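Local coordinates for uncharacterized protein (Bifidobacterium adolescentis ATCC 15703, PDB 3CPG) that probably binds pyridoxal 5'-phosphate and takes part in the homeostasis of that cofactor, as a TIM-barrel member of the YggS/PROSC family, at residues E15-D18 with D19-R23; A91-C94 with A95-G98; H220-K223 with T224-L227. All coordinates share one frame; numbering follows the deposited sequence.

Contact 1. Residues E15-D18 with D19-R23; sequences EVID and DARAR
Asp18 stands at the N-cap of helix 19-42 and turns its carboxylate back onto the first turn, where Arg21 N gives its hydrogen to Asp18 OD1 at 2.7 Å. The bond is fairly straight, 159° at the hydrogen, and meets the oxygen nearly along its C-O bond. What brings the group there is a first torsion of 61°, which sets CG between the backbone N and the carbonyl carbon. The same residue opens the main-chain bonding of the helix, since Ala22 N donates to Asp18 O at 3.0 Å. Aspartate suits the place because its short arm reaches an amide that no earlier turn can serve.

One residue back, Ile17 drops its CD1 methyl against the turn, 3.7 Å from Ala22 CA and 4.0 Å from Arg21 CG; the small Ala22 leaves room for it. Ile17 also rests on Glu63 and Ala66 of helix 61-69. The aliphatic part of Arg21 serves this apolar patch, while its guanidinium leads away to Phe268 O, Glu63 and Glu24. Capping by a carboxylate thus satisfies a first-turn N-H, and its negative charge would probably interact well with the positive end of the helix dipole.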
ATOM      1  N   GLU A  15     -10.393 -20.311  -6.196  1.00  6.20           N
ATOM      2  CA  GLU A  15     -10.990 -19.245  -6.989  1.00  5.20           C
ATOM      3  C   GLU A  15     -12.500 -19.066  -6.880  1.00  6.22           C
ATOM      4  O   GLU A  15     -13.054 -18.128  -7.453  1.00  5.36           O
ATOM      5  CB  GLU A  15     -10.631 -19.451  -8.460  1.00  7.59           C
ATOM      6  CG  GLU A  15      -9.135 -19.390  -8.745  1.00  7.90           C
ATOM      7  CD  GLU A  15      -8.849 -18.996 -10.178  1.00 10.18           C
ATOM      8  OE1 GLU A  15      -9.602 -18.155 -10.716  1.00 10.29           O
ATOM      9  OE2 GLU A  15      -7.867 -19.509 -10.755  1.00 10.48           O
ATOM     10  N   VAL A  16     -13.161 -19.952  -6.146  1.00  5.46           N
ATOM     11  CA  VAL A  16     -14.609 -19.885  -6.018  1.00  6.45           C
ATOM     12  C   VAL A  16     -15.109 -19.841  -4.581  1.00  6.92           C
ATOM     13  O   VAL A  16     -14.713 -20.659  -3.755  1.00  7.22           O
ATOM     14  CB  VAL A  16     -15.257 -21.098  -6.719  1.00  7.85           C
ATOM     15  CG1 VAL A  16     -16.760 -21.096  -6.496  1.00  6.38           C
ATOM     16  CG2 VAL A  16     -14.929 -21.071  -8.202  1.00  7.69           C
ATOM     17  N   ILE A  17     -15.983 -18.880  -4.294  1.00  7.02           N
ATOM     18  CA  ILE A  17     -16.569 -18.737  -2.965  1.00  7.94           C
ATOM     19  C   ILE A  17     -18.085 -18.841  -3.094  1.00  9.10           C
ATOM     20  O   ILE A  17     -18.631 -18.689  -4.187  1.00  8.17           O
ATOM     21  CB  ILE A  17     -16.196 -17.379  -2.317  1.00  7.62           C
ATOM     22  CG1 ILE A  17     -16.618 -16.220  -3.221  1.00  9.32           C
ATOM     23  CG2 ILE A  17     -14.700 -17.328  -2.064  1.00  9.54           C
ATOM     24  CD1 ILE A  17     -16.349 -14.850  -2.615  1.00 11.55           C
ATOM     25  N   ASP A  18     -18.769 -19.111  -1.988  1.00  9.13           N
ATOM     26  CA  ASP A  18     -20.219 -19.239  -2.042  1.00  9.73           C
ATOM     27  C   ASP A  18     -20.909 -17.879  -2.117  1.00  9.03           C
ATOM     28  O   ASP A  18     -20.306 -16.846  -1.824  1.00  8.63           O
ATOM     29  CB  ASP A  18     -20.737 -20.049  -0.847  1.00 11.58           C
ATOM     30  CG  ASP A  18     -20.412 -19.411   0.486  1.00 15.40           C
ATOM     31  OD1 ASP A  18     -20.823 -18.258   0.712  1.00 16.19           O
ATOM     32  OD2 ASP A  18     -19.753 -20.071   1.318  1.00 21.25           O
ATOM     33  N   ASP A  19     -22.172 -17.892  -2.524  1.00  7.57           N
ATOM     34  CA  ASP A  19     -22.944 -16.664  -2.672  1.00  7.66           C
ATOM     35  C   ASP A  19     -22.958 -15.769  -1.440  1.00  7.92           C
ATOM     36  O   ASP A  19     -22.777 -14.554  -1.553  1.00  8.57           O
ATOM     37  CB  ASP A  19     -24.388 -16.988  -3.068  1.00  9.94           C
ATOM     38  CG  ASP A  19     -24.494 -17.600  -4.448  1.00 11.93           C
ATOM     39  OD1 ASP A  19     -23.516 -17.514  -5.222  1.00 12.85           O
ATOM     40  OD2 ASP A  19     -25.569 -18.158  -4.764  1.00 12.29           O
ATOM     41  N   ALA A  20     -23.179 -16.359  -0.270  1.00  7.44           N
ATOM     42  CA  ALA A  20     -23.228 -15.581   0.965  1.00  7.08           C
ATOM     43  C   ALA A  20     -21.913 -14.860   1.225  1.00  7.77           C
ATOM     44  O   ALA A  20     -21.911 -13.696   1.630  1.00  8.57           O
ATOM     45  CB  ALA A  20     -23.577 -16.482   2.148  1.00  9.42           C
ATOM     46  N   ARG A  21     -20.799 -15.550   0.994  1.00  7.76           N
ATOM     47  CA  ARG A  21     -19.478 -14.956   1.201  1.00  6.34           C
ATOM     48  C   ARG A  21     -19.257 -13.803   0.224  1.00  6.92           C
ATOM     49  O   ARG A  21     -18.726 -12.755   0.593  1.00  7.98           O
ATOM     50  CB  ARG A  21     -18.380 -16.002   1.000  1.00  5.61           C
ATOM     51  CG  ARG A  21     -16.972 -15.476   1.257  1.00  4.93           C
ATOM     52  CD  ARG A  21     -16.749 -15.196   2.734  1.00  7.38           C
ATOM     53  NE  ARG A  21     -15.449 -14.573   2.974  1.00  7.11           N
ATOM     54  CZ  ARG A  21     -15.282 -13.446   3.658  1.00  7.79           C
ATOM     55  NH1 ARG A  21     -16.333 -12.817   4.174  1.00  9.04           N
ATOM     56  NH2 ARG A  21     -14.067 -12.938   3.811  1.00  7.55           N
ATOM     57  N   ALA A  22     -19.655 -14.005  -1.029  1.00  6.21           N
ATOM     58  CA  ALA A  22     -19.502 -12.965  -2.037  1.00  6.84           C
ATOM     59  C   ALA A  22     -20.304 -11.731  -1.623  1.00  7.81           C
ATOM     60  O   ALA A  22     -19.864 -10.598  -1.834  1.00  7.62           O
ATOM     61  CB  ALA A  22     -19.971 -13.471  -3.392  1.00  7.14           C
ATOM     62  N   ARG A  23     -21.481 -11.949  -1.038  1.00  7.20           N
ATOM     63  CA  ARG A  23     -22.317 -10.836  -0.596  1.00  9.74           C
ATOM     64  C   ARG A  23     -21.660 -10.082   0.556  1.00  9.70           C
ATOM     65  O   ARG A  23     -21.671  -8.851   0.585  1.00 10.44           O
ATOM     66  CB  ARG A  23     -23.704 -11.325  -0.150  1.00 12.25           C
ATOM     67  CG  ARG A  23     -24.596 -11.839  -1.272  1.00 18.38           C
ATOM     68  CD  ARG A  23     -26.064 -11.868  -0.845  1.00 21.66           C
ATOM     69  NE  ARG A  23     -26.319 -12.783   0.268  1.00 26.30           N
ATOM     70  CZ  ARG A  23     -26.469 -14.100   0.142  1.00 26.83           C
ATOM     71  NH1 ARG A  23     -26.394 -14.671  -1.051  1.00 26.27           N
ATOM     72  NH2 ARG A  23     -26.693 -14.847   1.214  1.00 28.56           N
TER

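Contact 2. Residues A91-C94 with A95-G98; sequences ARRC and AERG
A Schellman motif ends helix 80-96 here, and just before it Arg92 and Glu96 form an i to i+4 salt bridge along the last turn. Arg92 NE donates to Glu96 OE2 at 2.9 Å, a bent bond of 135° that reaches the oxygen on its syn side but tilted from the carboxylate plane. The guanidinium and carboxylate planes stand 49° apart, so the groups meet askew and only one nitrogen grips the acid directly. A water completes the link: it accepts from Arg92 NH2 at 2.8 Å and donates to Glu96 OE1 at 2.6 Å, lying in the plane of the guanidinium at its edge. The bend of the arginine chain at chi3, 80°, turns NE toward the glutamate, while NH2 also pairs with Glu15.

Beneath these side chains the backbone bonds continue, with Glu96 N on Arg92 O at 3.0 Å. The pattern loosens at Arg97, whose N donates to Arg93 O at 3.2 Å and makes a second, weak bond to Cys94 O. Arg97 carries its charge away to Asp69, whereas the compact Cys94 faces Met65 and Ile68 of helix 61-69. Gly98 N bonds to Ala95 O at 2.9 Å, and Phe99 N to Cys94 O. Gly98 has a positive phi, where a CB would press on the preceding carbonyl oxygen; glycine as the C-prime residue is the classic signature of a Schellman helix end.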
ATOM      1  N   ALA A  91      -3.785 -12.514 -11.687  1.00  5.37           N
ATOM      2  CA  ALA A  91      -3.532 -11.818 -12.938  1.00  6.68           C
ATOM      3  C   ALA A  91      -4.509 -12.291 -14.007  1.00  6.75           C
ATOM      4  O   ALA A  91      -5.066 -11.481 -14.745  1.00  6.68           O
ATOM      5  CB  ALA A  91      -2.089 -12.050 -13.394  1.00  6.97           C
ATOM      6  N   ARG A  92      -4.731 -13.602 -14.078  1.00  6.73           N
ATOM      7  CA  ARG A  92      -5.641 -14.146 -15.081  1.00  6.58           C
ATOM      8  C   ARG A  92      -7.059 -13.630 -14.869  1.00  6.69           C
ATOM      9  O   ARG A  92      -7.694 -13.154 -15.806  1.00  6.28           O
ATOM     10  CB  ARG A  92      -5.654 -15.679 -15.048  1.00  5.94           C
ATOM     11  CG  ARG A  92      -6.318 -16.286 -16.285  1.00  8.29           C
ATOM     12  CD  ARG A  92      -6.731 -17.746 -16.093  1.00 10.59           C
ATOM     13  NE  ARG A  92      -7.984 -17.864 -15.349  1.00  9.76           N
ATOM     14  CZ  ARG A  92      -8.073 -18.196 -14.065  1.00  9.51           C
ATOM     15  NH1 ARG A  92      -6.978 -18.449 -13.360  1.00  9.83           N
ATOM     16  NH2 ARG A  92      -9.265 -18.274 -13.485  1.00  8.96           N
ATOM     17  N   ARG A  93      -7.549 -13.734 -13.634  1.00  4.85           N
ATOM     18  CA  ARG A  93      -8.893 -13.279 -13.291  1.00  4.89           C
ATOM     19  C   ARG A  93      -9.068 -11.787 -13.564  1.00  6.13           C
ATOM     20  O   ARG A  93     -10.103 -11.363 -14.070  1.00  5.47           O
ATOM     21  CB  ARG A  93      -9.199 -13.578 -11.815  1.00  3.74           C
ATOM     22  CG  ARG A  93      -9.387 -15.070 -11.496  1.00  4.71           C
ATOM     23  CD  ARG A  93     -10.719 -15.591 -12.031  1.00  6.13           C
ATOM     24  NE  ARG A  93     -11.872 -15.026 -11.326  1.00  5.60           N
ATOM     25  CZ  ARG A  93     -12.327 -15.469 -10.156  1.00  4.89           C
ATOM     26  NH1 ARG A  93     -11.731 -16.488  -9.552  1.00  5.44           N
ATOM     27  NH2 ARG A  93     -13.376 -14.889  -9.586  1.00  5.80           N
ATOM     28  N   CYS A  94      -8.064 -10.988 -13.221  1.00  5.54           N
ATOM     29  CA  CYS A  94      -8.158  -9.554 -13.466  1.00  5.99           C
ATOM     30  C   CYS A  94      -8.168  -9.255 -14.956  1.00  5.40           C
ATOM     31  O   CYS A  94      -8.894  -8.372 -15.403  1.00  6.58           O
ATOM     32  CB  CYS A  94      -7.007  -8.808 -12.791  1.00  5.66           C
ATOM     33  SG  CYS A  94      -7.238  -8.622 -11.011  1.00  8.19           S
ATOM     34  N   ALA A  95      -7.378  -9.999 -15.724  1.00  6.29           N
ATOM     35  CA  ALA A  95      -7.317  -9.796 -17.168  1.00  6.86           C
ATOM     36  C   ALA A  95      -8.682 -10.057 -17.798  1.00  7.21           C
ATOM     37  O   ALA A  95      -9.140  -9.305 -18.658  1.00  6.93           O
ATOM     38  CB  ALA A  95      -6.269 -10.715 -17.788  1.00  6.85           C
ATOM     39  N   GLU A  96      -9.328 -11.133 -17.369  1.00  7.59           N
ATOM     40  CA  GLU A  96     -10.645 -11.477 -17.892  1.00  8.36           C
ATOM     41  C   GLU A  96     -11.651 -10.374 -17.578  1.00  8.31           C
ATOM     42  O   GLU A  96     -12.586 -10.129 -18.348  1.00  8.51           O
ATOM     43  CB  GLU A  96     -11.100 -12.806 -17.289  1.00  8.56           C
ATOM     44  CG  GLU A  96     -10.321 -13.990 -17.829  1.00  9.24           C
ATOM     45  CD  GLU A  96     -10.434 -15.220 -16.958  1.00  9.30           C
ATOM     46  OE1 GLU A  96     -11.406 -15.323 -16.182  1.00 12.84           O
ATOM     47  OE2 GLU A  96      -9.548 -16.095 -17.060  1.00 11.93           O
ATOM     48  N   ARG A  97     -11.451  -9.708 -16.445  1.00  6.75           N
ATOM     49  CA  ARG A  97     -12.323  -8.617 -16.023  1.00  7.27           C
ATOM     50  C   ARG A  97     -11.910  -7.285 -16.645  1.00  7.19           C
ATOM     51  O   ARG A  97     -12.459  -6.241 -16.300  1.00  8.64           O
ATOM     52  CB  ARG A  97     -12.311  -8.485 -14.501  1.00  7.32           C
ATOM     53  CG  ARG A  97     -13.085  -9.560 -13.765  1.00  8.49           C
ATOM     54  CD  ARG A  97     -14.578  -9.452 -14.028  1.00 10.33           C
ATOM     55  NE  ARG A  97     -15.355 -10.138 -13.001  1.00 13.52           N
ATOM     56  CZ  ARG A  97     -16.352 -10.981 -13.250  1.00 16.22           C
ATOM     57  NH1 ARG A  97     -16.701 -11.255 -14.501  1.00 17.77           N
ATOM     58  NH2 ARG A  97     -17.003 -11.550 -12.245  1.00 15.38           N
ATOM     59  N   GLY A  98     -10.936  -7.324 -17.551  1.00  7.46           N
ATOM     60  CA  GLY A  98     -10.494  -6.108 -18.220  1.00  7.78           C
ATOM     61  C   GLY A  98      -9.515  -5.234 -17.459  1.00  6.83           C
ATOM     62  O   GLY A  98      -9.410  -4.035 -17.732  1.00  6.65           O
TER
HETATM   63  O   HOH W   1     -11.446 -17.750 -15.229  1.00 11.58           O

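Contact 3. Residues H220-K223 with T224-L227; sequences HLRK and TRDL
With chi1 at -65°, Thr224 OG1 lies beside its own backbone N and opposite its carbonyl carbon, and this swings the hydroxyl back one turn to His220 O, to which it donates at 2.9 Å. Thr224 N donates to the same oxygen, also at 2.9 Å, but the two donors arrive from opposite faces of the carbonyl plane, the hydroxyl 38° out of it. One acceptor therefore satisfies both polar hydrogens of a buried residue, and threonine can fit among apolar neighbours such as Leu201 and Ala183. The His220 ring crosses the hydroxyl obliquely, its CE1 3.3 Å from Thr224 OG1, while ND1 is hydrogen-bonded to Glu169.

Helix 211-231, which holds all of this, is the crossover of a beta-alpha-beta unit between strands 196-202 and 241-243 of the TIM barrel; Leu221 faces inward onto Leu201 and Leu242, as a branched apolar residue on the barrel side should.

On another side of the helix, Arg225 bends at chi2 and chi3 until its guanidinium comes side-on to the neighbouring Asp226. Arg225 NE at 2.7 Å and Arg225 NH2 at 3.0 Å both hold Asp226 OD1, reaching it from the same face of the carboxylate. An alanine in place of Asp226 would probably leave the Arg225 guanidinium without its charged mate and freer to turn, although Arg225 NH1 also bonds to Arg240 O. Arg222 runs alongside Asp226, its CG 3.5 Å from Arg225 NH2, and sends its own guanidinium to Glu256, beyond salt-bridge distance of the aspartate.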
ATOM      1  N   HIS A 220       2.622  13.936  11.006  1.00  5.22           N
ATOM      2  CA  HIS A 220       4.062  13.931  10.817  1.00  5.15           C
ATOM      3  C   HIS A 220       4.417  13.344   9.456  1.00  5.68           C
ATOM      4  O   HIS A 220       5.282  13.871   8.760  1.00  6.78           O
ATOM      5  CB  HIS A 220       4.739  13.138  11.936  1.00  6.36           C
ATOM      6  CG  HIS A 220       6.222  13.015  11.777  1.00  8.25           C
ATOM      7  ND1 HIS A 220       6.805  12.110  10.917  1.00  8.62           N
ATOM      8  CD2 HIS A 220       7.240  13.690  12.361  1.00  7.38           C
ATOM      9  CE1 HIS A 220       8.120  12.233  10.979  1.00  7.95           C
ATOM     10  NE2 HIS A 220       8.410  13.184  11.847  1.00  7.80           N
ATOM     11  N   LEU A 221       3.737  12.268   9.069  1.00  5.07           N
ATOM     12  CA  LEU A 221       4.009  11.645   7.776  1.00  3.70           C
ATOM     13  C   LEU A 221       3.690  12.611   6.636  1.00  4.26           C
ATOM     14  O   LEU A 221       4.452  12.719   5.679  1.00  4.00           O
ATOM     15  CB  LEU A 221       3.184  10.363   7.601  1.00  3.00           C
ATOM     16  CG  LEU A 221       3.766   9.413   6.551  1.00  3.17           C
ATOM     17  CD1 LEU A 221       5.079   8.837   7.063  1.00  5.41           C
ATOM     18  CD2 LEU A 221       2.773   8.289   6.258  1.00  4.01           C
ATOM     19  N   ARG A 222       2.565  13.312   6.739  1.00  4.78           N
ATOM     20  CA  ARG A 222       2.179  14.264   5.702  1.00  5.33           C
ATOM     21  C   ARG A 222       3.208  15.389   5.567  1.00  6.11           C
ATOM     22  O   ARG A 222       3.607  15.742   4.459  1.00  5.87           O
ATOM     23  CB  ARG A 222       0.810  14.881   5.999  1.00  5.83           C
ATOM     24  CG  ARG A 222       0.358  15.842   4.904  1.00  8.35           C
ATOM     25  CD  ARG A 222      -0.879  16.642   5.274  1.00 13.98           C
ATOM     26  NE  ARG A 222      -0.609  17.642   6.303  1.00 14.59           N
ATOM     27  CZ  ARG A 222      -0.974  17.524   7.574  1.00 15.18           C
ATOM     28  NH1 ARG A 222      -1.635  16.444   7.984  1.00 11.75           N
ATOM     29  NH2 ARG A 222      -0.678  18.490   8.436  1.00 18.74           N
ATOM     30  N   LYS A 223       3.624  15.956   6.695  1.00  6.28           N
ATOM     31  CA  LYS A 223       4.605  17.041   6.668  1.00  5.81           C
ATOM     32  C   LYS A 223       5.928  16.565   6.083  1.00  6.22           C
ATOM     33  O   LYS A 223       6.583  17.287   5.332  1.00  6.82           O
ATOM     34  CB  LYS A 223       4.837  17.591   8.077  1.00  7.05           C
ATOM     35  CG  LYS A 223       3.642  18.332   8.649  1.00  8.48           C
ATOM     36  CD  LYS A 223       3.961  18.901  10.020  1.00 11.06           C
ATOM     37  CE  LYS A 223       2.763  19.639  10.593  1.00 12.29           C
ATOM     38  NZ  LYS A 223       3.077  20.236  11.925  1.00 12.82           N
ATOM     39  N   THR A 224       6.323  15.349   6.444  1.00  4.93           N
ATOM     40  CA  THR A 224       7.565  14.774   5.943  1.00  5.42           C
ATOM     41  C   THR A 224       7.472  14.634   4.427  1.00  4.94           C
ATOM     42  O   THR A 224       8.404  14.972   3.704  1.00  5.26           O
ATOM     43  CB  THR A 224       7.827  13.401   6.586  1.00  4.36           C
ATOM     44  OG1 THR A 224       8.053  13.573   7.992  1.00  5.15           O
ATOM     45  CG2 THR A 224       9.046  12.730   5.955  1.00  5.40           C
ATOM     46  N   ARG A 225       6.337  14.133   3.954  1.00  5.09           N
ATOM     47  CA  ARG A 225       6.095  13.973   2.525  1.00  5.89           C
ATOM     48  C   ARG A 225       6.235  15.343   1.845  1.00  5.80           C
ATOM     49  O   ARG A 225       6.886  15.474   0.806  1.00  5.30           O
ATOM     50  CB  ARG A 225       4.684  13.400   2.317  1.00  4.90           C
ATOM     51  CG  ARG A 225       4.267  13.080   0.874  1.00  8.42           C
ATOM     52  CD  ARG A 225       3.828  14.315   0.092  1.00  8.94           C
ATOM     53  NE  ARG A 225       2.828  15.126   0.789  1.00  9.61           N
ATOM     54  CZ  ARG A 225       1.514  14.911   0.783  1.00  7.61           C
ATOM     55  NH1 ARG A 225       0.996  13.892   0.110  1.00  8.09           N
ATOM     56  NH2 ARG A 225       0.711  15.734   1.448  1.00  9.62           N
ATOM     57  N   ASP A 226       5.631  16.366   2.444  1.00  5.62           N
ATOM     58  CA  ASP A 226       5.701  17.706   1.867  1.00  7.11           C
ATOM     59  C   ASP A 226       7.130  18.226   1.750  1.00  7.24           C
ATOM     60  O   ASP A 226       7.495  18.827   0.735  1.00  7.71           O
ATOM     61  CB  ASP A 226       4.868  18.693   2.691  1.00  8.89           C
ATOM     62  CG  ASP A 226       3.381  18.418   2.608  1.00 11.20           C
ATOM     63  OD1 ASP A 226       2.949  17.720   1.665  1.00 12.82           O
ATOM     64  OD2 ASP A 226       2.638  18.915   3.480  1.00 14.59           O
ATOM     65  N   LEU A 227       7.936  18.004   2.785  1.00  7.91           N
ATOM     66  CA  LEU A 227       9.321  18.460   2.772  1.00  7.41           C
ATOM     67  C   LEU A 227      10.132  17.738   1.698  1.00  7.10           C
ATOM     68  O   LEU A 227      10.934  18.352   0.997  1.00  7.64           O
ATOM     69  CB  LEU A 227       9.965  18.261   4.152  1.00  7.11           C
ATOM     70  CG  LEU A 227       9.476  19.212   5.253  1.00  9.42           C
ATOM     71  CD1 LEU A 227      10.149  18.890   6.581  1.00  9.24           C
ATOM     72  CD2 LEU A 227       9.777  20.645   4.838  1.00  9.93           C
TER

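Along the chain the three contacts come in series: contact 1 at the start of helix 19-42, contact 2 at the end of helix 80-96, contact 3 within helix 211-231. Contacts 1 and 2 are neighbours, their centres about 18 Å apart, and they touch through Glu15, whose OE1 makes salt bridges to Arg92 and Arg93; side chains of both also pack on helix 61-69. Contact 3 lies across the barrel, with its centre about 41 Å from that of contact 1 and about 36 Å from that of contact 2. All belong to the helical layer outside the parallel sheet, so the N-terminal segment is tied to one flank while contact 3 belongs to the opposite one.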